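Local coordinates for putative N-acetylneuraminate lyase ([Ruminococcus] gnavus ATCC 29149, PDB 6RB7), which is a putative lyase of the dihydrodipicolinate synthetase family, built on a TIM-barrel fold, with four chains in its assembly, at residues I94-V99 and V109-A114. Numbering follows the deposited sequence.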
loop_
_atom_site.group_PDB
_atom_site.type_symbol
_atom_site.label_atom_id
_atom_site.label_comp_id
_atom_site.label_asym_id
_atom_site.label_seq_id
_atom_site.Cartn_x
_atom_site.Cartn_y
_atom_site.Cartn_z
ATOM N N ILE A 94 -26.157 -18.975 -18.485
ATOM C CA ILE A 94 -27.598 -18.983 -18.137
ATOM C C ILE A 94 -28.054 -17.551 -17.817
ATOM O O ILE A 94 -29.100 -17.111 -18.314
ATOM C CB ILE A 94 -27.886 -19.981 -17.022
ATOM C CG1 ILE A 94 -27.634 -21.409 -17.562
ATOM C CG2 ILE A 94 -29.312 -19.791 -16.509
ATOM C CD1 ILE A 94 -27.603 -22.444 -16.503
ATOM N N VAL A 95 -27.259 -16.796 -17.056
ATOM C CA VAL A 95 -27.662 -15.414 -16.754
ATOM C C VAL A 95 -27.834 -14.635 -18.060
ATOM O O VAL A 95 -28.868 -13.974 -18.262
ATOM C CB VAL A 95 -26.645 -14.722 -15.816
ATOM C CG1 VAL A 95 -26.917 -13.250 -15.721
ATOM C CG2 VAL A 95 -26.629 -15.390 -14.445
ATOM N N LEU A 96 -26.822 -14.650 -18.926
ATOM C CA LEU A 96 -26.848 -13.771 -20.108
ATOM C C LEU A 96 -27.979 -14.220 -21.070
ATOM O O LEU A 96 -28.646 -13.353 -21.617
ATOM C CB LEU A 96 -25.495 -13.742 -20.795
ATOM C CG LEU A 96 -25.413 -12.796 -21.978
ATOM C CD1 LEU A 96 -25.611 -11.327 -21.531
ATOM C CD2 LEU A 96 -24.071 -12.957 -22.664
ATOM N N GLU A 97 -28.173 -15.517 -21.217
ATOM C CA GLU A 97 -29.278 -16.019 -22.073
ATOM C C GLU A 97 -30.608 -15.461 -21.589
ATOM O O GLU A 97 -31.412 -15.054 -22.429
ATOM C CB GLU A 97 -29.267 -17.546 -22.067
ATOM C CG GLU A 97 -28.133 -18.094 -22.871
ATOM C CD GLU A 97 -27.867 -19.585 -22.691
ATOM O OE1 GLU A 97 -28.609 -20.241 -21.944
ATOM O OE2 GLU A 97 -26.872 -20.080 -23.257
ATOM N N ASN A 98 -30.850 -15.458 -20.284
ATOM C CA ASN A 98 -32.133 -14.999 -19.711
ATOM C C ASN A 98 -32.256 -13.482 -19.770
ATOM O O ASN A 98 -33.360 -12.994 -19.973
ATOM C CB ASN A 98 -32.353 -15.628 -18.357
ATOM C CG ASN A 98 -32.770 -17.085 -18.521
ATOM O OD1 ASN A 98 -33.924 -17.340 -18.897
ATOM N ND2 ASN A 98 -31.840 -18.018 -18.309
ATOM N N VAL A 99 -31.168 -12.731 -19.672
ATOM C CA VAL A 99 -31.236 -11.272 -19.939
ATOM C C VAL A 99 -31.681 -11.035 -21.376
ATOM O O VAL A 99 -32.599 -10.236 -21.642
ATOM C CB VAL A 99 -29.875 -10.597 -19.643
ATOM C CG1 VAL A 99 -29.897 -9.153 -20.150
ATOM C CG2 VAL A 99 -29.574 -10.694 -18.152
ATOM N N VAL A 109 -26.441 -3.873 -23.710
ATOM C CA VAL A 109 -25.990 -5.004 -22.877
ATOM C C VAL A 109 -24.478 -5.094 -22.973
ATOM O O VAL A 109 -23.946 -5.314 -24.094
ATOM C CB VAL A 109 -26.678 -6.331 -23.220
ATOM C CG1 VAL A 109 -26.108 -7.460 -22.376
ATOM C CG2 VAL A 109 -28.178 -6.213 -23.034
ATOM N N ILE A 110 -23.805 -4.941 -21.833
ATOM C CA ILE A 110 -22.352 -5.153 -21.730
ATOM C C ILE A 110 -22.171 -6.414 -20.898
ATOM O O ILE A 110 -22.641 -6.452 -19.746
ATOM C CB ILE A 110 -21.664 -3.953 -21.068
ATOM C CG1 ILE A 110 -21.935 -2.634 -21.787
ATOM C CG2 ILE A 110 -20.171 -4.245 -20.918
ATOM C CD1 ILE A 110 -21.421 -1.417 -21.049
ATOM N N ALA A 111 -21.572 -7.445 -21.475
ATOM C CA ALA A 111 -21.346 -8.738 -20.790
ATOM C C ALA A 111 -19.889 -8.824 -20.331
ATOM O O ALA A 111 -18.990 -8.858 -21.146
ATOM C CB ALA A 111 -21.685 -9.886 -21.688
ATOM N N HIS A 112 -19.680 -8.762 -19.023
ATOM C CA HIS A 112 -18.361 -9.011 -18.419
ATOM C C HIS A 112 -18.054 -10.491 -18.542
ATOM O O HIS A 112 -18.846 -11.307 -18.026
ATOM C CB HIS A 112 -18.341 -8.532 -16.974
ATOM C CG HIS A 112 -16.997 -8.801 -16.360
ATOM N ND1 HIS A 112 -16.810 -9.807 -15.442
ATOM C CD2 HIS A 112 -15.784 -8.262 -16.619
ATOM C CE1 HIS A 112 -15.520 -9.812 -15.102
ATOM N NE2 HIS A 112 -14.850 -8.909 -15.857
ATOM N N VAL A 113 -16.956 -10.835 -19.237
ATOM C CA VAL A 113 -16.665 -12.248 -19.577
ATOM C C VAL A 113 -15.355 -12.721 -18.975
ATOM O O VAL A 113 -15.015 -13.894 -19.179
ATOM C CB VAL A 113 -16.687 -12.430 -21.098
ATOM C CG1 VAL A 113 -18.085 -12.211 -21.663
ATOM C CG2 VAL A 113 -15.616 -11.621 -21.806
ATOM N N ALA A 114 -14.652 -11.904 -18.207
ATOM C CA ALA A 114 -13.351 -12.323 -17.643
ATOM C C ALA A 114 -13.594 -13.405 -16.590
ATOM O O ALA A 114 -14.456 -13.253 -15.671
ATOM C CB ALA A 114 -12.607 -11.146 -17.069
#
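Leu-96 reaches from helix 89-103 onto strand 108-112, its forked end lying against Val-109 and Ala-111, the two outward-pointing residues of the strand here. This is the return leg of a beta-alpha-beta crossover in the (βα)8 barrel: strand 74-77 leads into the helix, which runs back almost antiparallel (174°) to the strand that follows. The axes of helix 94-99 and strand 109-112 come within 10.5 Å, a gap bridged by apolar side chains. Leu-96 is the main bump. With CG anti to the backbone N (chi1 -177°), its two methyls straddle the low step left by Ala-111: Leu-96 CD2 rests 4.0 Å from Ala-111 CB, and Leu-96 CD1 sits 4.2 Å from that same CB. Leu-96 CD1 also touches the neighbouring knob, 4.0 Å from Val-109 CG1, so the small alanine provides the hollow and the valine its raised side. One helical turn on, Val-99 makes a looser contact, Val-99 CG1 lying 4.5 Å from Val-109 CG2; Val-109 thus splits its methyls, giving CG1 to the leucine and CG2 to Val-99. All four residues are buried. Ala-128 of helix 118-130 touches both Leu-96 and Ala-111, while Val-99 also touches Val-60 and Thr-64 of helix 57-70. Ile-110 points away from the helix and touches Tyr-76 on the adjacent strand. Within the helix, Ile-94 O accepts two bonds from Asn-98, from opposite faces of its carbonyl plane: the backbone N at 3.1 Å and, 37° out of that plane, the side-chain ND2 at 2.9 Å.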